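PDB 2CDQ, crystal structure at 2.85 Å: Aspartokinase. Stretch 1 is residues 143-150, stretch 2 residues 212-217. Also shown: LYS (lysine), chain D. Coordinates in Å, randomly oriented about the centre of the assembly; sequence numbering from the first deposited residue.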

# COMPACT_ATOMS: atom_id res chain seq x y z
N LEU A 143 -29.40 12.88 -19.54
CA LEU A 143 -30.37 11.84 -19.22
C LEU A 143 -30.72 11.84 -17.73
O LEU A 143 -31.89 12.01 -17.36
CB LEU A 143 -29.82 10.48 -19.65
CG LEU A 143 -30.72 9.32 -20.11
CD1 LEU A 143 -29.91 8.04 -20.16
CD2 LEU A 143 -31.94 9.11 -19.24
N VAL A 144 -29.72 11.67 -16.86
CA VAL A 144 -29.99 11.60 -15.42
C VAL A 144 -30.53 12.92 -14.83
O VAL A 144 -31.16 12.89 -13.77
CB VAL A 144 -28.79 11.05 -14.57
CG1 VAL A 144 -28.01 9.99 -15.32
CG2 VAL A 144 -27.87 12.16 -14.12
N SER A 145 -30.31 14.04 -15.52
CA SER A 145 -30.77 15.35 -15.02
C SER A 145 -32.29 15.41 -14.90
O SER A 145 -32.83 16.14 -14.07
CB SER A 145 -30.24 16.50 -15.89
OG SER A 145 -31.01 16.71 -17.07
N PHE A 146 -32.98 14.62 -15.72
CA PHE A 146 -34.43 14.51 -15.67
C PHE A 146 -34.93 14.08 -14.30
O PHE A 146 -35.99 14.51 -13.86
CB PHE A 146 -34.93 13.53 -16.72
CG PHE A 146 -35.00 14.11 -18.09
CD1 PHE A 146 -36.18 14.66 -18.56
CD2 PHE A 146 -33.88 14.11 -18.92
CE1 PHE A 146 -36.25 15.20 -19.83
CE2 PHE A 146 -33.95 14.65 -20.19
CZ PHE A 146 -35.14 15.20 -20.65
N GLY A 147 -34.15 13.23 -13.63
CA GLY A 147 -34.51 12.74 -12.32
C GLY A 147 -34.82 13.85 -11.34
O GLY A 147 -35.96 13.97 -10.89
N GLU A 148 -33.82 14.66 -11.03
CA GLU A 148 -33.97 15.76 -10.07
C GLU A 148 -34.84 16.88 -10.62
O GLU A 148 -35.49 17.60 -9.86
CB GLU A 148 -32.61 16.32 -9.66
CG GLU A 148 -31.73 15.35 -8.87
CD GLU A 148 -31.10 14.25 -9.73
OE1 GLU A 148 -30.55 13.29 -9.16
OE2 GLU A 148 -31.16 14.34 -10.97
N CYS A 149 -34.86 17.03 -11.94
CA CYS A 149 -35.71 18.03 -12.57
C CYS A 149 -37.19 17.72 -12.36
O CYS A 149 -37.98 18.62 -12.11
CB CYS A 149 -35.40 18.16 -14.06
SG CYS A 149 -33.84 19.00 -14.35
N LEU A 150 -37.54 16.44 -12.46
CA LEU A 150 -38.88 15.99 -12.15
C LEU A 150 -39.13 16.12 -10.66
O LEU A 150 -40.08 16.78 -10.22
CB LEU A 150 -39.06 14.54 -12.59
CG LEU A 150 -39.21 14.29 -14.08
CD1 LEU A 150 -38.93 12.83 -14.37
CD2 LEU A 150 -40.59 14.68 -14.57
N VAL A 212 -34.03 22.95 -4.62
CA VAL A 212 -32.93 22.83 -5.59
C VAL A 212 -32.59 21.38 -5.96
O VAL A 212 -32.51 20.50 -5.10
CB VAL A 212 -31.65 23.54 -5.09
CG1 VAL A 212 -30.71 23.85 -6.25
CG2 VAL A 212 -31.99 24.84 -4.35
N THR A 213 -32.39 21.16 -7.27
CA THR A 213 -31.90 19.88 -7.80
C THR A 213 -30.50 19.61 -7.25
O THR A 213 -29.70 20.53 -7.12
CB THR A 213 -31.80 19.92 -9.33
OG1 THR A 213 -30.89 20.95 -9.71
CG2 THR A 213 -33.16 20.19 -9.96
N GLY A 214 -30.21 18.35 -6.96
CA GLY A 214 -29.06 18.03 -6.13
C GLY A 214 -27.80 17.59 -6.85
O GLY A 214 -26.68 17.87 -6.42
N PHE A 215 -27.97 16.89 -7.96
CA PHE A 215 -26.85 16.15 -8.51
C PHE A 215 -26.20 16.93 -9.67
O PHE A 215 -25.32 16.42 -10.37
CB PHE A 215 -27.39 14.77 -8.93
CG PHE A 215 -26.34 13.74 -9.25
CD1 PHE A 215 -25.04 13.86 -8.81
CD2 PHE A 215 -26.70 12.62 -9.99
CE1 PHE A 215 -24.09 12.89 -9.12
CE2 PHE A 215 -25.77 11.64 -10.30
CZ PHE A 215 -24.47 11.78 -9.87
N LEU A 216 -26.61 18.19 -9.84
CA LEU A 216 -26.44 18.88 -11.12
C LEU A 216 -25.63 20.18 -11.12
O LEU A 216 -25.57 20.90 -10.11
CB LEU A 216 -27.81 19.14 -11.76
CG LEU A 216 -28.79 17.98 -11.84
CD1 LEU A 216 -30.10 18.46 -12.44
CD2 LEU A 216 -28.22 16.81 -12.63
N GLY A 217 -25.01 20.45 -12.27
CA GLY A 217 -24.26 21.68 -12.51
C GLY A 217 -24.21 22.02 -13.99
O GLY A 217 -24.72 21.27 -14.83
N LYS D . -30.30 11.70 -7.26
CA LYS D . -29.77 10.32 -7.01
C LYS D . -30.44 9.66 -5.79
O LYS D . -31.67 9.54 -5.75
CB LYS D . -28.24 10.36 -6.87
CG LYS D . -27.70 11.49 -6.00
CD LYS D . -26.23 11.30 -5.69
CE LYS D . -25.99 10.14 -4.73
NZ LYS D . -24.54 9.95 -4.45
OXT LYS D . -29.82 9.23 -4.81

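The most unusual feature of this contact is that its central residue is a buried acid, Glu148, which touches four consecutive residues of the other stretch without a single hydrogen bond to any of them. Its polar partner is instead the bound lysine, whose N donates a very short hydrogen bond of 2.5 Å to Glu148 OE1. A carboxylate suits this place because it can accept from the amino group of an amino acid ligand, while the methylene groups leading to it can pack like those of an apolar side chain.

Residues 143-150 form part of a longer helix, held by backbone bonds such as Cys149 N to Ser145 O (3.1 Å) and Leu150 N to Phe146 O (2.8 Å). Against it, residues 212-217 leave one strand at Thr213, pass through Gly214 and Phe215, and enter another strand at Leu216. The backbones come closest where Glu148 CA lies 5.1 Å from Thr213 CA; at Ser145 and Leu216 the CA atoms are 6.8 Å apart. No hydrogen bond crosses between the stretches, so they are joined by packing, which buries 302 Å² in all.

At the close end, Glu148 CB meets Thr213 CB at 3.7 Å, and Thr213 CG2 rests 3.5 Å from the backbone Glu148 O. Threonine serves two needs: its methyl group packs on the helix, while its hydroxyl is hydrogen-bonded elsewhere in the structure. Gly214 follows, with its N 3.9 Å from Glu148 CG; having no side chain, it meets the glutamate through its backbone.

Phe215 links the helix to the ligand. Glu148 OE1 lies 3.5 Å from Phe215 CB and sits at the ring edge, near the ring plane, where the slightly positive hydrogens of an aromatic ring can suit a carboxylate oxygen. LYS CG lies over one face of the same ring, an apolar methylene against an aromatic surface. Val144 CG2 adds a looser apolar contact, 4.3 Å from Phe215 CD2.

Leu216 points toward the helix, and both of its methyl groups approach Ser145: Leu216 CD2 lies 3.8 Å from Ser145 CA, and Leu216 CD1 lies 4.0 Å from Ser145 CB. Leu216 CD1 also lies 4.2 Å from Cys149 SG. Ser145 is small, and Leu216 CD2 lies as near its CA as its CB; the cysteine sulfur offers a polarizable, largely apolar surface. Phe146 and Leu150, by contrast, point away from this contact, as expected for a helix that presents one side to its neighbour.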